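Local coordinates for protein 2-oxoadipate dioxygenase/decarboxylase (Pseudomonas putida, PDB 6W1G) that uses iron(II) and dioxygen to decarboxylate and hydroxylate 2-oxoadipate to D-2-hydroxyglutarate, a step of D-lysine catabolism, at residues A18-M23 and H188-H193; K25-L30 and T289-E294; I213-V216 and P222-N225. All blocks are in the same frame, centred on the assembly; numbering follows the deposited sequence.

Interaction 1 (A18-M23 and H188-H193); sequences AAMSLM and HTFRWH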
loop_
_atom_site.group_PDB
_atom_site.type_symbol
_atom_site.label_atom_id
_atom_site.label_comp_id
_atom_site.label_asym_id
_atom_site.label_seq_id
_atom_site.Cartn_x
_atom_site.Cartn_y
_atom_site.Cartn_z
ATOM N N ALA A 18 -5.450 8.778 10.377
ATOM C CA ALA A 18 -5.537 10.233 10.472
ATOM C C ALA A 18 -4.519 10.810 11.440
ATOM O O ALA A 18 -3.895 11.857 11.166
ATOM C CB ALA A 18 -6.945 10.653 10.911
ATOM N N ALA A 19 -4.314 10.134 12.582
ATOM C CA ALA A 19 -3.322 10.614 13.554
ATOM C C ALA A 19 -1.912 10.494 12.997
ATOM O O ALA A 19 -1.067 11.369 13.245
ATOM C CB ALA A 19 -3.465 9.852 14.874
ATOM N N MET A 20 -1.623 9.416 12.277
ATOM C CA MET A 20 -0.317 9.264 11.640
ATOM C C MET A 20 -0.084 10.385 10.641
ATOM O O MET A 20 1.018 10.930 10.561
ATOM C CB MET A 20 -0.199 7.897 10.955
ATOM C CG MET A 20 -0.040 6.674 11.878
ATOM S SD MET A 20 1.640 6.358 12.432
ATOM C CE MET A 20 2.343 5.505 11.034
ATOM N N SER A 21 -1.097 10.716 9.854
ATOM C CA SER A 21 -0.952 11.769 8.860
ATOM C C SER A 21 -0.663 13.110 9.511
ATOM O O SER A 21 0.205 13.860 9.067
ATOM C CB SER A 21 -2.211 11.817 7.998
ATOM O OG SER A 21 -2.045 12.738 6.931
ATOM N N LEU A 22 -1.384 13.438 10.571
ATOM C CA LEU A 22 -1.115 14.700 11.248
ATOM C C LEU A 22 0.288 14.720 11.851
ATOM O O LEU A 22 0.980 15.741 11.802
ATOM C CB LEU A 22 -2.172 14.923 12.324
ATOM C CG LEU A 22 -3.505 15.264 11.645
ATOM C CD1 LEU A 22 -4.452 15.673 12.744
ATOM C CD2 LEU A 22 -3.513 16.324 10.535
ATOM N N MET A 23 0.717 13.615 12.457
ATOM C CA MET A 23 2.048 13.567 13.050
ATOM C C MET A 23 3.118 13.733 11.980
ATOM O O MET A 23 4.068 14.522 12.142
ATOM C CB MET A 23 2.247 12.226 13.765
ATOM C CG MET A 23 3.653 12.021 14.288
ATOM S SD MET A 23 3.905 10.496 15.201
ATOM C CE MET A 23 4.033 9.344 13.837
ATOM N N HIS A 188 3.452 6.352 19.105
ATOM C CA HIS A 188 4.793 6.597 19.580
ATOM C C HIS A 188 5.821 5.700 18.905
ATOM O O HIS A 188 6.981 6.100 18.717
ATOM C CB HIS A 188 4.845 6.384 21.089
ATOM C CG HIS A 188 4.128 7.410 21.895
ATOM N ND1 HIS A 188 4.210 8.766 21.639
ATOM C CD2 HIS A 188 3.361 7.279 23.001
ATOM C CE1 HIS A 188 3.502 9.423 22.546
ATOM N NE2 HIS A 188 2.982 8.543 23.388
ATOM N N THR A 189 5.408 4.490 18.499
ATOM C CA THR A 189 6.329 3.553 17.872
ATOM C C THR A 189 6.935 4.130 16.617
ATOM O O THR A 189 8.058 3.765 16.264
ATOM C CB THR A 189 5.608 2.248 17.590
ATOM O OG1 THR A 189 5.180 1.709 18.828
ATOM C CG2 THR A 189 6.482 1.214 16.988
ATOM N N PHE A 190 6.196 5.014 15.932
ATOM C CA PHE A 190 6.516 5.449 14.577
ATOM C C PHE A 190 6.994 6.884 14.487
ATOM O O PHE A 190 7.251 7.385 13.383
ATOM C CB PHE A 190 5.280 5.247 13.704
ATOM C CG PHE A 190 4.727 3.846 13.818
ATOM C CD1 PHE A 190 5.465 2.762 13.370
ATOM C CD2 PHE A 190 3.554 3.606 14.487
ATOM C CE1 PHE A 190 5.015 1.500 13.518
ATOM C CE2 PHE A 190 3.079 2.304 14.628
ATOM C CZ PHE A 190 3.819 1.249 14.144
ATOM N N ARG A 191 7.197 7.536 15.614
ATOM C CA ARG A 191 7.661 8.908 15.602
ATOM C C ARG A 191 9.141 8.989 15.247
ATOM O O ARG A 191 9.929 8.092 15.574
ATOM C CB ARG A 191 7.489 9.494 16.989
ATOM C CG ARG A 191 6.120 9.846 17.346
ATOM C CD ARG A 191 6.065 10.564 18.698
ATOM N NE ARG A 191 4.672 10.644 19.102
ATOM C CZ ARG A 191 3.842 11.584 18.687
ATOM N NH1 ARG A 191 4.281 12.529 17.879
ATOM N NH2 ARG A 191 2.583 11.583 19.080
ATOM N N TRP A 192 9.533 10.118 14.660
ATOM C CA TRP A 192 10.938 10.351 14.385
ATOM C C TRP A 192 11.672 10.722 15.669
ATOM O O TRP A 192 11.193 11.547 16.447
ATOM C CB TRP A 192 11.062 11.529 13.407
ATOM C CG TRP A 192 12.484 11.795 13.011
ATOM C CD1 TRP A 192 13.352 12.683 13.585
ATOM C CD2 TRP A 192 13.213 11.135 11.963
ATOM N NE1 TRP A 192 14.573 12.620 12.956
ATOM C CE2 TRP A 192 14.509 11.682 11.955
ATOM C CE3 TRP A 192 12.890 10.144 11.034
ATOM C CZ2 TRP A 192 15.486 11.261 11.063
ATOM C CZ3 TRP A 192 13.870 9.735 10.123
ATOM C CH2 TRP A 192 15.146 10.291 10.154
ATOM N N HIS A 193 12.864 10.144 15.873
ATOM C CA HIS A 193 13.749 10.503 16.986
ATOM C C HIS A 193 15.134 10.797 16.435
ATOM O O HIS A 193 15.748 9.932 15.812
ATOM C CB HIS A 193 13.831 9.359 18.002
ATOM C CG HIS A 193 12.514 8.983 18.595
ATOM N ND1 HIS A 193 11.812 7.861 18.204
ATOM C CD2 HIS A 193 11.744 9.606 19.520
ATOM C CE1 HIS A 193 10.673 7.803 18.871
ATOM N NE2 HIS A 193 10.604 8.851 19.670
#
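Arg191 NE donates to His188 ND1 at 3.2 Å, a bond within the loop that steadies the guanidinium against which Met23 packs. The bond is moderately bent, at 156°, and leaves the planes of both groups at a tilt. The two residues are the ends of a type I beta turn, His188 to Arg191, whose own Arg191 N to His188 O bond is weak. Met23 SD lies over one face of the guanidinium, offset toward the rim, with Arg191 NH1 3.4 Å away. CG anti to the backbone N (chi1 174°) sends the Met23 chain straight at the loop; a bend at chi3 then turns Met23 CE beside Phe190 O, at 3.8 Å. Met20 curls instead, bent at chi2 and chi3, and makes a Met-aromatic contact: Met20 SD meets the ring obliquely, 3.9 Å from Phe190 CD2. Thr189 CB covers one face of that ring. Met20 and Met23 are each modelled in two conformers, so the sulfur and methyl contacts hold for one of them. The contact sets helix 9-27 against the loop leaving helix 176-188; Leu187 of that helix touches both methionines, and Ile73 of strand 69-75 packs against Phe190.

Interaction 2 (K25-L30 and T289-E294); sequences KQEVPL and TARFGE. With NI (nickel (II) ion), chain B.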
loop_
_atom_site.group_PDB
_atom_site.type_symbol
_atom_site.label_atom_id
_atom_site.label_comp_id
_atom_site.label_asym_id
_atom_site.label_seq_id
_atom_site.Cartn_x
_atom_site.Cartn_y
_atom_site.Cartn_z
ATOM N N LYS A 25 2.855 15.087 9.034
ATOM C CA LYS A 25 2.828 16.434 8.469
ATOM C C LYS A 25 3.603 17.403 9.350
ATOM O O LYS A 25 4.285 18.278 8.835
ATOM C CB LYS A 25 1.386 16.860 8.290
ATOM C CG LYS A 25 1.249 18.236 7.660
ATOM C CD LYS A 25 -0.206 18.605 7.435
ATOM C CE LYS A 25 -0.334 20.087 7.119
ATOM N NZ LYS A 25 -1.690 20.514 6.665
ATOM N N GLN A 26 3.515 17.267 10.665
ATOM C CA GLN A 26 4.298 18.095 11.572
ATOM C C GLN A 26 5.794 17.818 11.403
ATOM O O GLN A 26 6.608 18.747 11.423
ATOM C CB GLN A 26 3.798 17.840 12.994
ATOM C CG GLN A 26 4.674 18.450 14.069
ATOM C CD GLN A 26 5.801 17.513 14.542
ATOM O OE1 GLN A 26 6.970 17.901 14.586
ATOM N NE2 GLN A 26 5.439 16.266 14.896
ATOM N N GLU A 27 6.159 16.576 11.246
ATOM C CA GLU A 27 7.560 16.207 11.077
ATOM C C GLU A 27 8.110 16.634 9.723
ATOM O O GLU A 27 9.296 16.973 9.616
ATOM C CB GLU A 27 7.732 14.694 11.229
ATOM C CG GLU A 27 7.462 14.166 12.631
ATOM C CD GLU A 27 7.709 12.668 12.780
ATOM O OE1 GLU A 27 8.026 12.001 11.780
ATOM O OE2 GLU A 27 7.624 12.166 13.929
ATOM N N VAL A 28 7.296 16.553 8.673
ATOM C CA VAL A 28 7.712 16.691 7.284
ATOM C C VAL A 28 6.744 17.650 6.596
ATOM O O VAL A 28 5.766 17.223 5.938
ATOM C CB VAL A 28 7.774 15.320 6.579
ATOM C CG1 VAL A 28 8.223 15.437 5.154
ATOM C CG2 VAL A 28 8.691 14.374 7.338
ATOM N N PRO A 29 6.995 18.964 6.660
ATOM C CA PRO A 29 6.006 19.933 6.132
ATOM C C PRO A 29 5.677 19.739 4.664
ATOM O O PRO A 29 4.540 20.022 4.257
ATOM C CB PRO A 29 6.687 21.284 6.387
ATOM C CG PRO A 29 7.612 21.064 7.443
ATOM C CD PRO A 29 8.027 19.612 7.476
ATOM N N LEU A 30 6.616 19.271 3.845
ATOM C CA LEU A 30 6.331 19.099 2.415
ATOM C C LEU A 30 5.303 18.025 2.152
ATOM O O LEU A 30 4.681 18.040 1.082
ATOM C CB LEU A 30 7.651 18.885 1.648
ATOM C CG LEU A 30 8.453 20.165 1.347
ATOM C CD1 LEU A 30 9.873 19.871 0.882
ATOM C CD2 LEU A 30 7.770 21.094 0.321
ATOM N N THR A 289 20.557 12.933 7.245
ATOM C CA THR A 289 19.927 11.838 6.526
ATOM C C THR A 289 18.625 12.315 5.905
ATOM O O THR A 289 17.875 13.092 6.501
ATOM C CB THR A 289 19.645 10.646 7.442
ATOM O OG1 THR A 289 19.163 9.536 6.672
ATOM C CG2 THR A 289 18.583 10.986 8.467
ATOM N N ALA A 290 18.334 11.817 4.730
ATOM C CA ALA A 290 17.204 12.314 3.977
ATOM C C ALA A 290 15.962 11.511 4.296
ATOM O O ALA A 290 16.024 10.289 4.484
ATOM C CB ALA A 290 17.496 12.237 2.478
ATOM N N ARG A 291 14.836 12.219 4.378
ATOM C CA ARG A 291 13.515 11.607 4.417
ATOM C C ARG A 291 12.894 11.792 3.055
ATOM O O ARG A 291 12.919 12.911 2.506
ATOM C CB ARG A 291 12.616 12.237 5.477
ATOM C CG ARG A 291 13.220 12.111 6.872
ATOM C CD ARG A 291 12.191 12.444 7.964
ATOM N NE ARG A 291 11.272 11.332 8.143
ATOM C CZ ARG A 291 10.370 11.270 9.123
ATOM N NH1 ARG A 291 10.175 12.312 9.931
ATOM N NH2 ARG A 291 9.601 10.184 9.218
ATOM N N PHE A 292 12.398 10.710 2.475
ATOM C CA PHE A 292 11.824 10.737 1.146
ATOM C C PHE A 292 10.331 10.517 1.202
ATOM O O PHE A 292 9.817 9.776 2.033
ATOM C CB PHE A 292 12.421 9.656 0.293
ATOM C CG PHE A 292 13.875 9.846 0.024
ATOM C CD1 PHE A 292 14.303 10.630 -1.031
ATOM C CD2 PHE A 292 14.837 9.266 0.846
ATOM C CE1 PHE A 292 15.666 10.816 -1.270
ATOM C CE2 PHE A 292 16.182 9.443 0.585
ATOM C CZ PHE A 292 16.593 10.225 -0.456
ATOM N N GLY A 293 9.626 11.150 0.285
ATOM C CA GLY A 293 8.197 10.998 0.142
ATOM C C GLY A 293 7.861 10.225 -1.118
ATOM O O GLY A 293 8.697 9.860 -1.943
ATOM N N GLU A 294 6.566 9.911 -1.217
ATOM C CA GLU A 294 6.033 9.110 -2.313
ATOM C C GLU A 294 4.622 9.554 -2.635
ATOM O O GLU A 294 3.878 10.072 -1.774
ATOM C CB GLU A 294 6.062 7.634 -1.903
ATOM C CG GLU A 294 5.581 6.643 -2.940
ATOM C CD GLU A 294 5.761 5.238 -2.427
ATOM O OE1 GLU A 294 4.938 4.760 -1.622
ATOM O OE2 GLU A 294 6.766 4.594 -2.798
HETATM NI NI NI B . 5.273 3.065 -0.484
HETATM O O HOH W 1 8.061 9.315 11.661
HETATM O O HOH W 2 11.211 14.964 10.503
HETATM O O HOH W 3 7.112 2.395 -1.656
HETATM O O HOH W 4 5.790 1.221 0.503
HETATM O O HOH W 5 4.654 1.689 -1.858
#
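Glu27, the last residue of helix 9-27, reaches Arg291 with one carboxylate oxygen. Its OE1 accepts from Arg291 NH1 at 2.9 Å in a nearly straight salt-bridge bond, N-H...O 169°. The oxygen lies in the guanidinium plane, whereas NH1 meets the carboxylate from above its own plane, the two flat groups being turned 47° apart. Water 1 adds a second link, donating to Glu27 OE1 at 2.7 Å and accepting from Arg291 NH2. Glu27 OE2 receives the backbone N-H of Trp192. The backbone takes part as well: water 2 joins Glu27 O to Arg291 NH1, so NH1 donates to both a carboxylate and a water. At Val28 the chain leaves the helix. With CG2 anti to the carbonyl carbon, this Val28 methyl is laid over one face of the guanidinium, 3.6 Å from Arg291 NH1. Arg291 NH2 also donates to Ile224 O, which holds the buried cation from the 222-225 loop. A leucine in place of Arg291 would probably leave the Glu27 carboxylate without its countercharge and Ile224 O without this donor. Arg291 lies on strand 288-298, which pairs with strand 264-275 and carries Glu294 three residues on. Glu294 OE1 binds nickel at 2.1 Å with His70 and His226, and three waters complete six ligands. This is the facial triad of two histidines and one carboxylate, which holds Fe(2+) as the enzyme's cofactor, in a protein of the glyoxalase clan.

Interaction 3 (I213-V216 and P222-N225); sequences IADV and PHIN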
loop_
_atom_site.group_PDB
_atom_site.type_symbol
_atom_site.label_atom_id
_atom_site.label_comp_id
_atom_site.label_asym_id
_atom_site.label_seq_id
_atom_site.Cartn_x
_atom_site.Cartn_y
_atom_site.Cartn_z
ATOM N N ILE A 213 20.459 -0.620 6.525
ATOM C CA ILE A 213 20.889 -1.171 7.804
ATOM C C ILE A 213 21.030 -0.067 8.842
ATOM O O ILE A 213 20.617 -0.232 9.990
ATOM C CB ILE A 213 22.180 -1.987 7.611
ATOM C CG1 ILE A 213 21.882 -3.200 6.715
ATOM C CG2 ILE A 213 22.772 -2.409 8.931
ATOM C CD1 ILE A 213 23.119 -3.923 6.229
ATOM N N ALA A 214 21.617 1.076 8.461
ATOM C CA ALA A 214 21.713 2.185 9.401
ATOM C C ALA A 214 20.332 2.741 9.764
ATOM O O ALA A 214 20.064 3.038 10.936
ATOM C CB ALA A 214 22.600 3.289 8.842
ATOM N N ASP A 215 19.455 2.908 8.778
ATOM C CA ASP A 215 18.131 3.446 9.044
ATOM C C ASP A 215 17.388 2.626 10.101
ATOM O O ASP A 215 16.644 3.191 10.910
ATOM C CB ASP A 215 17.327 3.551 7.743
ATOM C CG ASP A 215 15.960 4.172 7.951
ATOM O OD1 ASP A 215 15.898 5.379 8.272
ATOM O OD2 ASP A 215 14.952 3.452 7.814
ATOM N N VAL A 216 17.576 1.304 10.098
ATOM C CA VAL A 216 16.924 0.427 11.069
ATOM C C VAL A 216 17.696 0.396 12.381
ATOM O O VAL A 216 17.154 0.624 13.464
ATOM C CB VAL A 216 16.763 -0.987 10.475
ATOM C CG1 VAL A 216 16.222 -1.965 11.521
ATOM C CG2 VAL A 216 15.828 -0.944 9.269
ATOM N N PRO A 222 10.943 2.201 14.540
ATOM C CA PRO A 222 10.564 2.221 13.109
ATOM C C PRO A 222 9.840 3.487 12.684
ATOM O O PRO A 222 8.605 3.522 12.529
ATOM C CB PRO A 222 9.664 0.992 12.981
ATOM C CG PRO A 222 9.022 0.871 14.297
ATOM C CD PRO A 222 10.118 1.232 15.287
ATOM N N HIS A 223 10.588 4.537 12.469
ATOM C CA HIS A 223 9.999 5.794 12.036
ATOM C C HIS A 223 9.393 5.635 10.645
ATOM O O HIS A 223 9.697 4.701 9.893
ATOM C CB HIS A 223 11.029 6.919 12.067
ATOM C CG HIS A 223 12.309 6.620 11.355
ATOM N ND1 HIS A 223 13.538 6.833 11.945
ATOM C CD2 HIS A 223 12.564 6.126 10.121
ATOM C CE1 HIS A 223 14.495 6.497 11.099
ATOM N NE2 HIS A 223 13.931 6.054 9.989
ATOM N N ILE A 224 8.529 6.571 10.287
ATOM C CA ILE A 224 7.822 6.471 9.007
ATOM C C ILE A 224 8.839 6.643 7.886
ATOM O O ILE A 224 9.526 7.669 7.785
ATOM C CB ILE A 224 6.712 7.524 8.929
ATOM C CG1 ILE A 224 5.662 7.214 9.994
ATOM C CG2 ILE A 224 6.119 7.569 7.544
ATOM C CD1 ILE A 224 4.630 8.290 10.165
ATOM N N ASN A 225 8.960 5.647 7.029
ATOM C CA ASN A 225 9.819 5.763 5.860
ATOM C C ASN A 225 9.165 6.601 4.779
ATOM O O ASN A 225 9.845 7.375 4.072
ATOM C CB ASN A 225 10.078 4.373 5.293
ATOM C CG ASN A 225 11.002 4.386 4.121
ATOM O OD1 ASN A 225 10.572 4.100 3.007
ATOM N ND2 ASN A 225 12.269 4.695 4.339
#
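A His-carboxylate hydrogen bond between Asp215 of helix 211-217 and His223 spans the short loop that leads into strand 226-229, where the metal ligand His226 lies. His223 NE2 donates to Asp215 OD1 at 2.7 Å, with an N-H...O angle of 152°. The oxygen sits at the ring edge, practically in the imidazole plane, and is met on its syn side but somewhat out of the carboxylate plane. The two groups are correspondingly twisted, their planes 54° apart. The neighbouring ring carbon, His223 CE1, comes within 3.3 Å of the same Asp215 OD1. His223 reaches the helix by taking the crowded position, CG between the backbone N and the carbonyl carbon (chi1 51°), while Asp215 extends with CG anti to its N. The strand that follows the loop is an outer strand of the mixed five-stranded sheet and runs antiparallel to strand 69-75, which contributes both His70 and Arg74; Asn225 already shares a backbone hydrogen bond with Ala72. Asp215 OD2 forms a salt bridge to Arg74 NH1. Arg74 binds 2-oxoadipate and is thought to be important for substrate specificity, so Asp215 probably helps, as a second-shell residue, to position it, and His223 in turn holds the carboxylate from its other oxygen. The positive charge of Arg74 and the N-H of His223 probably keep Asp215 ionised. Trp192 stacks on the His223 ring, and Phe219 meets that ring edge-to-face.

How the interactions relate
From the N terminus, helix 9-27 supplies the first partners of two contacts. Its 18-23 part waits for 188-193, so interaction 1 closes a loop of 164 residues; its last residue, with Val28 just after it, pairs later with strand 288-298 in interaction 2. These two loops cross. Interaction 3 opens after interaction 1 has closed, spans only five residues, and is nested inside the loop of interaction 2. All three meet side by side: Trp192 CE3 packs 3.4 Å from Arg291 CZ, and Pro222 lies against Thr189 and Phe190. Together they tie helix 9-27, helix 211-217 and the 188-193 and 222-225 loops to one another and to strand 288-298, which itself carries a metal ligand.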